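Local coordinates for protein cytochrome P450 RhF (Acinetobacter radioresistens, PDB 6RO8) that binds heme b and probably catalyses monooxygenation, being the heme domain of a longer P450 that also carries a flavin-binding reductase and a 2Fe-2S ferredoxin-like module, at residues T67-V72 and L353-A358; G315-W320 and L343-A348; S347-E352 and H371-Y376. All blocks are in the same frame, centred on the assembly; numbering follows the deposited sequence.

Contact 1: residues T67-V72 and L353-A358; sequences TRYEDV and LHFENA
Tyr69 and His354 anchor a small aromatic cluster, completed by Phe355, that joins the first turn of helix 69-77 to the loop following helix 345-349 in the cytochrome P450 fold. The contact has stacking, edge-to-face, polar and apolar components. Ring stacking comes first: the tyrosine and imidazole lie face to face, their centroids 3.7 Å apart and their planes only 14° from parallel. Tyr69 CE2 sits over the middle of the imidazole, whereas His354 CG projects toward the rim of the phenol. This overlap depends on both first torsions, since in each residue CG lies anti to the backbone N (chi1 179° for Tyr69, -170° for His354). The next component is edge-to-face. Phe355 turns an edge toward the phenol in an offset pairing with centroids 5.6 Å apart, and its CE2 approaches Tyr69 CD1 to 3.8 Å.

Polar partners probably steady the stack. Glu370 serves both rings, its backbone O binding Tyr69 OH and its OE1 binding His354 NE2, which would fix the rotation of the imidazole. Asp351 OD2 accepts a hydrogen bond from Tyr69 N at the start of the helix. Within the helix segment itself, Glu70 OE2 stays 4.2 Å from His354 ND1, near enough perhaps to favour a protonated imidazole.

The last component sets an aliphatic tip against a flat cation at the margin. The Arg68 chain runs extended to a guanidinium whose NH2 is bonded to Arg50 O, and over one face of that group, displaced toward its rim, Leu353 CD1 rests 3.7 Å from Arg68 NE.

Contact 2: residues G315-W320 and L343-A348; sequences GSVVAW and LVSASA. With HEM (protoporphyrin IX containing Fe), chain B; HIS (histidine), chain C.
Val318 and Ala346 meet side chain to side chain, the CB atoms 3.7 Å apart, where the chain entering strand 320-324 passes the start of helix 345-349. Ala346 directs its methyl at the valine, and the backbones join beside that pair: Ala346 N donates to Val318 O over 3.0 Å, nearly straight at 165° but arriving from above the carbonyl plane. Val344 CG1 also comes against this oxygen, at 3.4 Å. Val344, at the N-cap position, is the centre of an inverse gamma turn, by which the chain leaves strand 340-343 for the helix.

Two residues further along the chain, where strand 320-324 begins, Trp320 pairs with Leu343 as an antiparallel hydrogen-bonded pair, bound in both directions through N and O. Their side chains leave from one face of the main mixed sheet, then part company. Leu343, with CG anti to its carbonyl carbon (chi1 -77°), packs against Val72, Ile75 and Phe76 of helix 69-77; the indole reaches away into the heme pocket. There one indole face is covered by the heme methyl CMA, and NE1 lies 3.7 Å from heme CAA. At the far end of the ring system CH2 touches CB of the bound histidine.

Val317 adds a second apolar surface, its CG2 standing 3.7 Å from heme CHB on the side of the macrocycle where a water occupies an iron coordination position, 2.3 Å from FE. Ser316 OG, by contrast, is hydrogen-bonded to Thr274 O. Backbone hydrogen bonds thus tie the strand start to the helix start and probably hold Val317 and Trp320 on the water side of the heme, leaving their apolar surfaces to line the distal pocket.

Contact 3: residues S347-E352 and H371-Y376; sequences SANHDE and HLTFGY. With HEM (protoporphyrin IX containing Fe), chain B.
Ala348 makes the first touch, its CB meeting Leu372 CD1 at 4.0 Å and setting the short helix 345-349 against the stretch that leads into the P450 heme-ligand loop. One residue on, Asn349 supplies the polar core. Its CG lies anti to its own carbonyl carbon (chi1 -68°), a setting that carries the amide across to the other backbone. There OD1 accepts Leu372 N at 2.9 Å, the donor tilted only 17° from the amide carbonyl plane, while ND2 lies 2.9 Å from Thr373 OG1, a hydroxyl bonded to Leu311 O.

Opposite Asn349, His371 ND1 accepts Thr373 N at 3.0 Å, almost in the imidazole plane, and NE2 pairs with Glu308. This pattern is consistent with a proton on NE2. Leu372 to Gly375 form a type I turn that brings Thr373 and Phe374 against the heme, where Tyr376 N makes a weak hydrogen bond to propionate O2A. Asn349 is thus a second-shell residue: its buried amide probably helps position the turn, whose own residues Thr373 and Phe374 lie against the porphyrin.

How the contacts relate
From the N terminus, 67-72 comes first and waits 280 residues for its partner 353-358, so contact 1 closes the longest loop. Contact 2 falls wholly within that span, closing a short, strand-rich excursion between 315-320 and 343-348. Contact 3 starts on the same helix, 345-349, sharing Ser347 and Ala348 with contact 2, but ends at 371-376, beyond contact 1; contacts 1 and 3 therefore cross. Helix 345-349 serves contacts 2 and 3, and Tyr69 CB of contact 1 packs on its Ala348 O. Contacts 2 and 3 also meet where Thr373 CG2 packs near Val317 O. Together they tie helix 69-77 and the main sheet to the two sides of the heme pocket.

Contact 1: residues T67-V72 and L353-A358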
loop_
_atom_site.group_PDB
_atom_site.type_symbol
_atom_site.label_atom_id
_atom_site.label_comp_id
_atom_site.label_asym_id
_atom_site.label_seq_id
_atom_site.Cartn_x
_atom_site.Cartn_y
_atom_site.Cartn_z
ATOM N N THR A 67 9.720 6.136 14.367
ATOM C CA THR A 67 8.376 6.032 14.925
ATOM C C THR A 67 7.604 7.340 14.974
ATOM O O THR A 67 6.376 7.295 15.068
ATOM C CB THR A 67 8.426 5.455 16.346
ATOM O OG1 THR A 67 9.048 6.399 17.224
ATOM C CG2 THR A 67 9.186 4.110 16.374
ATOM N N ARG A 68 8.271 8.491 14.888
ATOM C CA ARG A 68 7.638 9.787 15.103
ATOM C C ARG A 68 7.282 10.496 13.803
ATOM O O ARG A 68 7.934 10.308 12.774
ATOM C CB ARG A 68 8.547 10.692 15.924
ATOM C CG ARG A 68 8.521 10.353 17.391
ATOM C CD ARG A 68 9.204 11.411 18.188
ATOM N NE ARG A 68 8.994 11.160 19.599
ATOM C CZ ARG A 68 9.589 11.840 20.566
ATOM N NH1 ARG A 68 10.435 12.808 20.255
ATOM N NH2 ARG A 68 9.349 11.539 21.834
ATOM N N TYR A 69 6.272 11.371 13.890
ATOM C CA TYR A 69 5.748 12.041 12.701
ATOM C C TYR A 69 6.798 12.940 12.051
ATOM O O TYR A 69 7.021 12.875 10.836
ATOM C CB TYR A 69 4.486 12.836 13.054
ATOM C CG TYR A 69 3.899 13.577 11.863
ATOM C CD1 TYR A 69 2.963 12.973 11.033
ATOM C CD2 TYR A 69 4.309 14.868 11.550
ATOM C CE1 TYR A 69 2.450 13.632 9.950
ATOM C CE2 TYR A 69 3.802 15.532 10.459
ATOM C CZ TYR A 69 2.865 14.916 9.670
ATOM O OH TYR A 69 2.353 15.584 8.578
ATOM N N GLU A 70 7.462 13.789 12.840
ATOM C CA GLU A 70 8.420 14.717 12.244
ATOM C C GLU A 70 9.619 13.986 11.637
ATOM O O GLU A 70 10.081 14.353 10.550
ATOM C CB GLU A 70 8.878 15.744 13.275
ATOM C CG GLU A 70 7.868 16.843 13.583
ATOM C CD GLU A 70 7.380 17.607 12.346
ATOM O OE1 GLU A 70 8.107 17.663 11.327
ATOM O OE2 GLU A 70 6.258 18.163 12.396
ATOM N N ASP A 71 10.135 12.948 12.307
ATOM C CA ASP A 71 11.261 12.198 11.750
ATOM C C ASP A 71 10.883 11.543 10.428
ATOM O O ASP A 71 11.616 11.660 9.435
ATOM C CB ASP A 71 11.749 11.119 12.724
ATOM C CG ASP A 71 12.197 11.667 14.063
ATOM O OD1 ASP A 71 12.747 12.790 14.106
ATOM O OD2 ASP A 71 12.004 10.948 15.077
ATOM N N VAL A 72 9.745 10.824 10.406
ATOM C CA VAL A 72 9.323 10.128 9.191
ATOM C C VAL A 72 9.139 11.123 8.048
ATOM O O VAL A 72 9.601 10.894 6.923
ATOM C CB VAL A 72 8.042 9.311 9.457
ATOM C CG1 VAL A 72 7.419 8.779 8.128
ATOM C CG2 VAL A 72 8.330 8.169 10.450
ATOM N N LEU A 353 2.338 13.914 19.280
ATOM C CA LEU A 353 2.944 15.219 19.060
ATOM C C LEU A 353 2.340 15.948 17.868
ATOM O O LEU A 353 2.553 17.155 17.733
ATOM C CB LEU A 353 4.454 15.070 18.858
ATOM C CG LEU A 353 5.178 14.439 20.046
ATOM C CD1 LEU A 353 6.591 13.993 19.689
ATOM C CD2 LEU A 353 5.199 15.420 21.189
ATOM N N HIS A 354 1.600 15.258 17.000
ATOM C CA HIS A 354 1.087 15.935 15.813
ATOM C C HIS A 354 -0.425 15.824 15.642
ATOM O O HIS A 354 -1.046 16.677 15.000
ATOM C CB HIS A 354 1.774 15.396 14.563
ATOM C CG HIS A 354 1.474 16.191 13.340
ATOM N ND1 HIS A 354 2.205 17.299 12.975
ATOM C CD2 HIS A 354 0.510 16.047 12.401
ATOM C CE1 HIS A 354 1.712 17.796 11.854
ATOM N NE2 HIS A 354 0.683 17.055 11.486
ATOM N N PHE A 355 -1.016 14.767 16.186
ATOM C CA PHE A 355 -2.448 14.516 16.112
ATOM C C PHE A 355 -2.959 14.405 17.538
ATOM O O PHE A 355 -2.560 13.492 18.275
ATOM C CB PHE A 355 -2.746 13.243 15.323
ATOM C CG PHE A 355 -2.267 13.292 13.918
ATOM C CD1 PHE A 355 -3.005 13.954 12.950
ATOM C CD2 PHE A 355 -1.073 12.681 13.553
ATOM C CE1 PHE A 355 -2.575 14.014 11.637
ATOM C CE2 PHE A 355 -0.628 12.724 12.226
ATOM C CZ PHE A 355 -1.385 13.400 11.264
ATOM N N GLU A 356 -3.817 15.342 17.937
ATOM C CA GLU A 356 -4.375 15.283 19.277
ATOM C C GLU A 356 -5.325 14.100 19.374
ATOM O O GLU A 356 -6.084 13.819 18.448
ATOM C CB GLU A 356 -5.099 16.578 19.617
ATOM C CG GLU A 356 -5.490 16.666 21.083
ATOM C CD GLU A 356 -6.083 18.014 21.470
ATOM O OE1 GLU A 356 -6.228 18.264 22.689
ATOM O OE2 GLU A 356 -6.400 18.822 20.568
ATOM N N ASN A 357 -5.281 13.407 20.502
ATOM C CA ASN A 357 -6.004 12.153 20.679
ATOM C C ASN A 357 -5.844 11.283 19.443
ATOM O O ASN A 357 -6.806 10.952 18.745
ATOM C CB ASN A 357 -7.466 12.412 21.000
ATOM C CG ASN A 357 -7.651 12.898 22.416
ATOM O OD1 ASN A 357 -7.840 14.088 22.657
ATOM N ND2 ASN A 357 -7.550 11.979 23.371
ATOM N N ALA A 358 -4.573 10.941 19.187
ATOM C CA ALA A 358 -4.180 10.331 17.923
ATOM C C ALA A 358 -4.800 8.963 17.732
ATOM O O ALA A 358 -5.056 8.557 16.594
ATOM C CB ALA A 358 -2.658 10.220 17.843
#

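Contact 2: residues G315-W320 and L343-A348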
loop_
_atom_site.group_PDB
_atom_site.type_symbol
_atom_site.label_atom_id
_atom_site.label_comp_id
_atom_site.label_asym_id
_atom_site.label_seq_id
_atom_site.Cartn_x
_atom_site.Cartn_y
_atom_site.Cartn_z
ATOM N N GLY A 315 -4.477 3.141 7.873
ATOM C CA GLY A 315 -4.140 3.048 6.469
ATOM C C GLY A 315 -3.623 1.668 6.080
ATOM O O GLY A 315 -3.323 0.813 6.918
ATOM N N SER A 316 -3.545 1.448 4.768
ATOM C CA SER A 316 -3.148 0.160 4.215
ATOM C C SER A 316 -1.646 0.015 4.058
ATOM O O SER A 316 -1.163 -1.114 3.981
ATOM C CB SER A 316 -3.818 -0.063 2.859
ATOM O OG SER A 316 -3.640 1.077 2.028
ATOM N N VAL A 317 -0.905 1.118 3.993
ATOM C CA VAL A 317 0.545 1.106 4.145
ATOM C C VAL A 317 0.873 1.566 5.562
ATOM O O VAL A 317 0.556 2.696 5.950
ATOM C CB VAL A 317 1.230 2.003 3.104
ATOM C CG1 VAL A 317 2.747 2.032 3.354
ATOM C CG2 VAL A 317 0.918 1.510 1.691
ATOM N N VAL A 318 1.508 0.692 6.337
ATOM C CA VAL A 318 1.851 0.983 7.725
ATOM C C VAL A 318 3.337 1.230 7.929
ATOM O O VAL A 318 3.716 1.746 8.995
ATOM C CB VAL A 318 1.383 -0.147 8.664
ATOM C CG1 VAL A 318 -0.170 -0.207 8.711
ATOM C CG2 VAL A 318 1.971 -1.484 8.217
ATOM N N ALA A 319 4.189 0.875 6.960
ATOM C CA ALA A 319 5.633 1.074 7.059
ATOM C C ALA A 319 6.236 1.052 5.660
ATOM O O ALA A 319 5.960 0.137 4.883
ATOM C CB ALA A 319 6.282 -0.012 7.912
ATOM N N TRP A 320 7.051 2.047 5.343
ATOM C CA TRP A 320 7.776 2.108 4.084
ATOM C C TRP A 320 9.272 2.232 4.393
ATOM O O TRP A 320 9.680 2.377 5.552
ATOM C CB TRP A 320 7.252 3.268 3.219
ATOM C CG TRP A 320 7.284 2.998 1.745
ATOM C CD1 TRP A 320 7.923 3.750 0.791
ATOM C CD2 TRP A 320 6.659 1.911 1.044
ATOM N NE1 TRP A 320 7.745 3.191 -0.458
ATOM C CE2 TRP A 320 6.974 2.064 -0.333
ATOM C CE3 TRP A 320 5.880 0.814 1.441
ATOM C CZ2 TRP A 320 6.521 1.175 -1.313
ATOM C CZ3 TRP A 320 5.449 -0.084 0.464
ATOM C CH2 TRP A 320 5.763 0.113 -0.899
ATOM N N LEU A 343 10.372 3.483 7.842
ATOM C CA LEU A 343 9.570 4.658 8.182
ATOM C C LEU A 343 8.186 4.153 8.562
ATOM O O LEU A 343 7.375 3.860 7.680
ATOM C CB LEU A 343 9.485 5.614 6.996
ATOM C CG LEU A 343 10.675 6.522 6.661
ATOM C CD1 LEU A 343 11.969 5.750 6.478
ATOM C CD2 LEU A 343 10.362 7.384 5.432
ATOM N N VAL A 344 7.890 4.034 9.859
ATOM C CA VAL A 344 6.639 3.381 10.279
ATOM C C VAL A 344 5.530 4.432 10.273
ATOM O O VAL A 344 5.210 5.043 11.294
ATOM C CB VAL A 344 6.771 2.679 11.623
ATOM C CG1 VAL A 344 5.478 1.929 11.926
ATOM C CG2 VAL A 344 7.903 1.725 11.575
ATOM N N SER A 345 4.905 4.603 9.102
ATOM C CA SER A 345 3.917 5.664 8.923
ATOM C C SER A 345 2.664 5.457 9.777
ATOM O O SER A 345 2.048 6.439 10.203
ATOM C CB SER A 345 3.540 5.786 7.452
ATOM O OG SER A 345 3.449 4.514 6.862
ATOM N N ALA A 346 2.258 4.208 10.029
ATOM C CA ALA A 346 1.214 3.973 11.023
ATOM C C ALA A 346 1.573 4.618 12.358
ATOM O O ALA A 346 0.721 5.224 13.014
ATOM C CB ALA A 346 0.987 2.473 11.208
ATOM N N SER A 347 2.838 4.509 12.766
ATOM C CA SER A 347 3.277 5.095 14.025
ATOM C C SER A 347 3.259 6.612 13.954
ATOM O O SER A 347 2.853 7.285 14.911
ATOM C CB SER A 347 4.680 4.601 14.363
ATOM O OG SER A 347 5.161 5.258 15.509
ATOM N N ALA A 348 3.731 7.160 12.831
ATOM C CA ALA A 348 3.783 8.606 12.679
ATOM C C ALA A 348 2.383 9.199 12.689
ATOM O O ALA A 348 2.168 10.319 13.180
ATOM C CB ALA A 348 4.497 8.967 11.383
HETATM C CHA HEM B . 3.797 5.707 -4.245
HETATM C CHB HEM B . 0.655 4.258 -0.822
HETATM C CHC HEM B . -2.774 3.422 -4.186
HETATM C CHD HEM B . 0.547 4.422 -7.589
HETATM C C1A HEM B . 3.265 5.375 -3.018
HETATM C C2A HEM B . 3.936 5.420 -1.731
HETATM C C3A HEM B . 3.077 5.023 -0.798
HETATM C C4A HEM B . 1.815 4.697 -1.441
HETATM C CMA HEM B . 3.395 4.930 0.709
HETATM C CAA HEM B . 5.393 5.866 -1.472
HETATM C CBA HEM B . 5.339 7.309 -1.011
HETATM C CGA HEM B . 6.717 7.878 -0.810
HETATM O O1A HEM B . 7.715 7.140 -0.997
HETATM O O2A HEM B . 6.803 9.081 -0.465
HETATM C C1B HEM B . -0.557 3.996 -1.417
HETATM C C2B HEM B . -1.804 3.753 -0.717
HETATM C C3B HEM B . -2.756 3.505 -1.649
HETATM C C4B HEM B . -2.138 3.594 -2.965
HETATM C CMB HEM B . -1.936 3.782 0.830
HETATM C CAB HEM B . -4.264 3.209 -1.472
HETATM C CBB HEM B . -4.948 3.340 -0.336
HETATM C C1C HEM B . -2.179 3.616 -5.413
HETATM C C2C HEM B . -2.777 3.450 -6.727
HETATM C C3C HEM B . -1.831 3.739 -7.650
HETATM C C4C HEM B . -0.625 4.092 -6.956
HETATM C CMC HEM B . -4.243 3.025 -6.957
HETATM C CAC HEM B . -1.868 3.743 -9.203
HETATM C CBC HEM B . -2.949 3.390 -9.901
HETATM C C1D HEM B . 1.718 4.829 -6.999
HETATM C C2D HEM B . 2.929 5.198 -7.695
HETATM C C3D HEM B . 3.823 5.563 -6.783
HETATM C C4D HEM B . 3.215 5.438 -5.463
HETATM C CMD HEM B . 3.162 5.174 -9.221
HETATM C CAD HEM B . 5.267 6.007 -7.113
HETATM C CBD HEM B . 5.362 7.502 -7.382
HETATM C CGD HEM B . 6.802 7.938 -7.232
HETATM O O1D HEM B . 7.657 7.073 -6.948
HETATM O O2D HEM B . 7.109 9.147 -7.383
HETATM N NA HEM B . 1.983 4.916 -2.799
HETATM N NB HEM B . -0.800 3.891 -2.779
HETATM N NC HEM B . -0.864 4.005 -5.604
HETATM N ND HEM B . 1.928 4.992 -5.638
HETATM FE FE HEM B . 0.533 4.449 -4.227
HETATM N N HIS C . 3.065 -1.407 -3.581
HETATM C CA HIS C . 2.677 -0.235 -2.804
HETATM C C HIS C . 1.219 0.136 -3.053
HETATM O O HIS C . 0.757 1.177 -2.565
HETATM C CB HIS C . 3.585 0.951 -3.134
HETATM C CG HIS C . 3.915 1.073 -4.588
HETATM N ND1 HIS C . 3.741 2.244 -5.296
HETATM C CD2 HIS C . 4.407 0.170 -5.470
HETATM C CE1 HIS C . 4.113 2.057 -6.550
HETATM N NE2 HIS C . 4.522 0.807 -6.682
HETATM O OXT HIS C . 0.492 -0.588 -3.736
HETATM O O HOH W 1 1.450 2.341 -4.355
#

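Contact 3: residues S347-E352 and H371-Y376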
loop_
_atom_site.group_PDB
_atom_site.type_symbol
_atom_site.label_atom_id
_atom_site.label_comp_id
_atom_site.label_asym_id
_atom_site.label_seq_id
_atom_site.Cartn_x
_atom_site.Cartn_y
_atom_site.Cartn_z
ATOM N N SER A 347 2.838 4.509 12.766
ATOM C CA SER A 347 3.277 5.095 14.025
ATOM C C SER A 347 3.259 6.612 13.954
ATOM O O SER A 347 2.853 7.285 14.911
ATOM C CB SER A 347 4.680 4.601 14.363
ATOM O OG SER A 347 5.161 5.258 15.509
ATOM N N ALA A 348 3.731 7.160 12.831
ATOM C CA ALA A 348 3.783 8.606 12.679
ATOM C C ALA A 348 2.383 9.199 12.689
ATOM O O ALA A 348 2.168 10.319 13.180
ATOM C CB ALA A 348 4.497 8.967 11.383
ATOM N N ASN A 349 1.419 8.458 12.132
ATOM C CA ASN A 349 0.040 8.907 12.076
ATOM C C ASN A 349 -0.650 8.804 13.422
ATOM O O ASN A 349 -1.721 9.403 13.594
ATOM C CB ASN A 349 -0.728 8.122 11.021
ATOM C CG ASN A 349 -0.252 8.434 9.609
ATOM O OD1 ASN A 349 0.486 9.409 9.392
ATOM N ND2 ASN A 349 -0.702 7.632 8.630
ATOM N N HIS A 350 -0.053 8.089 14.380
ATOM C CA HIS A 350 -0.564 8.054 15.740
ATOM C C HIS A 350 0.334 8.822 16.694
ATOM O O HIS A 350 0.287 8.597 17.910
ATOM C CB HIS A 350 -0.739 6.611 16.188
ATOM C CG HIS A 350 -1.928 5.946 15.579
ATOM N ND1 HIS A 350 -3.062 5.643 16.298
ATOM C CD2 HIS A 350 -2.175 5.555 14.306
ATOM C CE1 HIS A 350 -3.946 5.068 15.503
ATOM N NE2 HIS A 350 -3.440 5.018 14.285
ATOM N N ASP A 351 1.169 9.712 16.152
ATOM C CA ASP A 351 2.087 10.516 16.946
ATOM C C ASP A 351 1.301 11.590 17.693
ATOM O O ASP A 351 0.783 12.543 17.087
ATOM C CB ASP A 351 3.159 11.133 16.049
ATOM C CG ASP A 351 4.326 11.725 16.840
ATOM O OD1 ASP A 351 4.207 11.877 18.078
ATOM O OD2 ASP A 351 5.357 12.061 16.216
ATOM N N GLU A 352 1.210 11.431 19.015
ATOM C CA GLU A 352 0.501 12.396 19.834
ATOM C C GLU A 352 1.068 13.797 19.673
ATOM O O GLU A 352 0.340 14.776 19.868
ATOM C CB GLU A 352 0.549 11.962 21.294
ATOM C CG GLU A 352 -0.538 12.566 22.147
ATOM C CD GLU A 352 -1.916 12.406 21.547
ATOM O OE1 GLU A 352 -2.260 11.278 21.126
ATOM O OE2 GLU A 352 -2.654 13.408 21.501
ATOM N N HIS A 371 -1.655 13.194 7.254
ATOM C CA HIS A 371 -1.149 11.846 7.490
ATOM C C HIS A 371 -0.100 11.475 6.431
ATOM O O HIS A 371 0.003 12.105 5.373
ATOM C CB HIS A 371 -2.302 10.837 7.478
ATOM C CG HIS A 371 -2.867 10.575 6.110
ATOM N ND1 HIS A 371 -2.184 9.870 5.141
ATOM C CD2 HIS A 371 -4.045 10.938 5.545
ATOM C CE1 HIS A 371 -2.910 9.817 4.040
ATOM N NE2 HIS A 371 -4.050 10.449 4.261
ATOM N N LEU A 372 0.658 10.405 6.708
ATOM C CA LEU A 372 1.772 10.006 5.844
ATOM C C LEU A 372 1.554 8.660 5.157
ATOM O O LEU A 372 2.510 8.086 4.640
ATOM C CB LEU A 372 3.085 9.987 6.637
ATOM C CG LEU A 372 3.417 11.347 7.251
ATOM C CD1 LEU A 372 4.642 11.296 8.146
ATOM C CD2 LEU A 372 3.617 12.351 6.141
ATOM N N THR A 373 0.318 8.149 5.132
ATOM C CA THR A 373 0.037 6.866 4.487
ATOM C C THR A 373 0.368 6.913 2.998
ATOM O O THR A 373 0.728 5.886 2.412
ATOM C CB THR A 373 -1.444 6.477 4.723
ATOM O OG1 THR A 373 -1.741 6.482 6.121
ATOM C CG2 THR A 373 -1.793 5.106 4.199
ATOM N N PHE A 374 0.292 8.086 2.371
ATOM C CA PHE A 374 0.638 8.196 0.951
ATOM C C PHE A 374 2.084 8.614 0.727
ATOM O O PHE A 374 2.473 8.873 -0.427
ATOM C CB PHE A 374 -0.282 9.195 0.227
ATOM C CG PHE A 374 -1.698 8.710 0.052
ATOM C CD1 PHE A 374 -1.961 7.486 -0.536
ATOM C CD2 PHE A 374 -2.769 9.487 0.487
ATOM C CE1 PHE A 374 -3.271 7.045 -0.688
ATOM C CE2 PHE A 374 -4.078 9.060 0.343
ATOM C CZ PHE A 374 -4.334 7.838 -0.247
ATOM N N GLY A 375 2.876 8.689 1.800
ATOM C CA GLY A 375 4.184 9.293 1.741
ATOM C C GLY A 375 4.116 10.810 1.724
ATOM O O GLY A 375 3.083 11.436 1.972
ATOM N N TYR A 376 5.264 11.403 1.419
ATOM C CA TYR A 376 5.412 12.849 1.404
ATOM C C TYR A 376 6.573 13.177 0.473
ATOM O O TYR A 376 7.577 12.456 0.445
ATOM C CB TYR A 376 5.659 13.390 2.821
ATOM C CG TYR A 376 5.822 14.888 2.930
ATOM C CD1 TYR A 376 4.721 15.717 3.098
ATOM C CD2 TYR A 376 7.083 15.475 2.893
ATOM C CE1 TYR A 376 4.862 17.096 3.216
ATOM C CE2 TYR A 376 7.239 16.863 3.006
ATOM C CZ TYR A 376 6.121 17.671 3.166
ATOM O OH TYR A 376 6.259 19.051 3.284
HETATM C CHA HEM B . 3.797 5.707 -4.245
HETATM C CHB HEM B . 0.655 4.258 -0.822
HETATM C CHC HEM B . -2.774 3.422 -4.186
HETATM C CHD HEM B . 0.547 4.422 -7.589
HETATM C C1A HEM B . 3.265 5.375 -3.018
HETATM C C2A HEM B . 3.936 5.420 -1.731
HETATM C C3A HEM B . 3.077 5.023 -0.798
HETATM C C4A HEM B . 1.815 4.697 -1.441
HETATM C CMA HEM B . 3.395 4.930 0.709
HETATM C CAA HEM B . 5.393 5.866 -1.472
HETATM C CBA HEM B . 5.339 7.309 -1.011
HETATM C CGA HEM B . 6.717 7.878 -0.810
HETATM O O1A HEM B . 7.715 7.140 -0.997
HETATM O O2A HEM B . 6.803 9.081 -0.465
HETATM C C1B HEM B . -0.557 3.996 -1.417
HETATM C C2B HEM B . -1.804 3.753 -0.717
HETATM C C3B HEM B . -2.756 3.505 -1.649
HETATM C C4B HEM B . -2.138 3.594 -2.965
HETATM C CMB HEM B . -1.936 3.782 0.830
HETATM C CAB HEM B . -4.264 3.209 -1.472
HETATM C CBB HEM B . -4.948 3.340 -0.336
HETATM C C1C HEM B . -2.179 3.616 -5.413
HETATM C C2C HEM B . -2.777 3.450 -6.727
HETATM C C3C HEM B . -1.831 3.739 -7.650
HETATM C C4C HEM B . -0.625 4.092 -6.956
HETATM C CMC HEM B . -4.243 3.025 -6.957
HETATM C CAC HEM B . -1.868 3.743 -9.203
HETATM C CBC HEM B . -2.949 3.390 -9.901
HETATM C C1D HEM B . 1.718 4.829 -6.999
HETATM C C2D HEM B . 2.929 5.198 -7.695
HETATM C C3D HEM B . 3.823 5.563 -6.783
HETATM C C4D HEM B . 3.215 5.438 -5.463
HETATM C CMD HEM B . 3.162 5.174 -9.221
HETATM C CAD HEM B . 5.267 6.007 -7.113
HETATM C CBD HEM B . 5.362 7.502 -7.382
HETATM C CGD HEM B . 6.802 7.938 -7.232
HETATM O O1D HEM B . 7.657 7.073 -6.948
HETATM O O2D HEM B . 7.109 9.147 -7.383
HETATM N NA HEM B . 1.983 4.916 -2.799
HETATM N NB HEM B . -0.800 3.891 -2.779
HETATM N NC HEM B . -0.864 4.005 -5.604
HETATM N ND HEM B . 1.928 4.992 -5.638
HETATM FE FE HEM B . 0.533 4.449 -4.227
HETATM O O HOH W 1 1.450 2.341 -4.355
#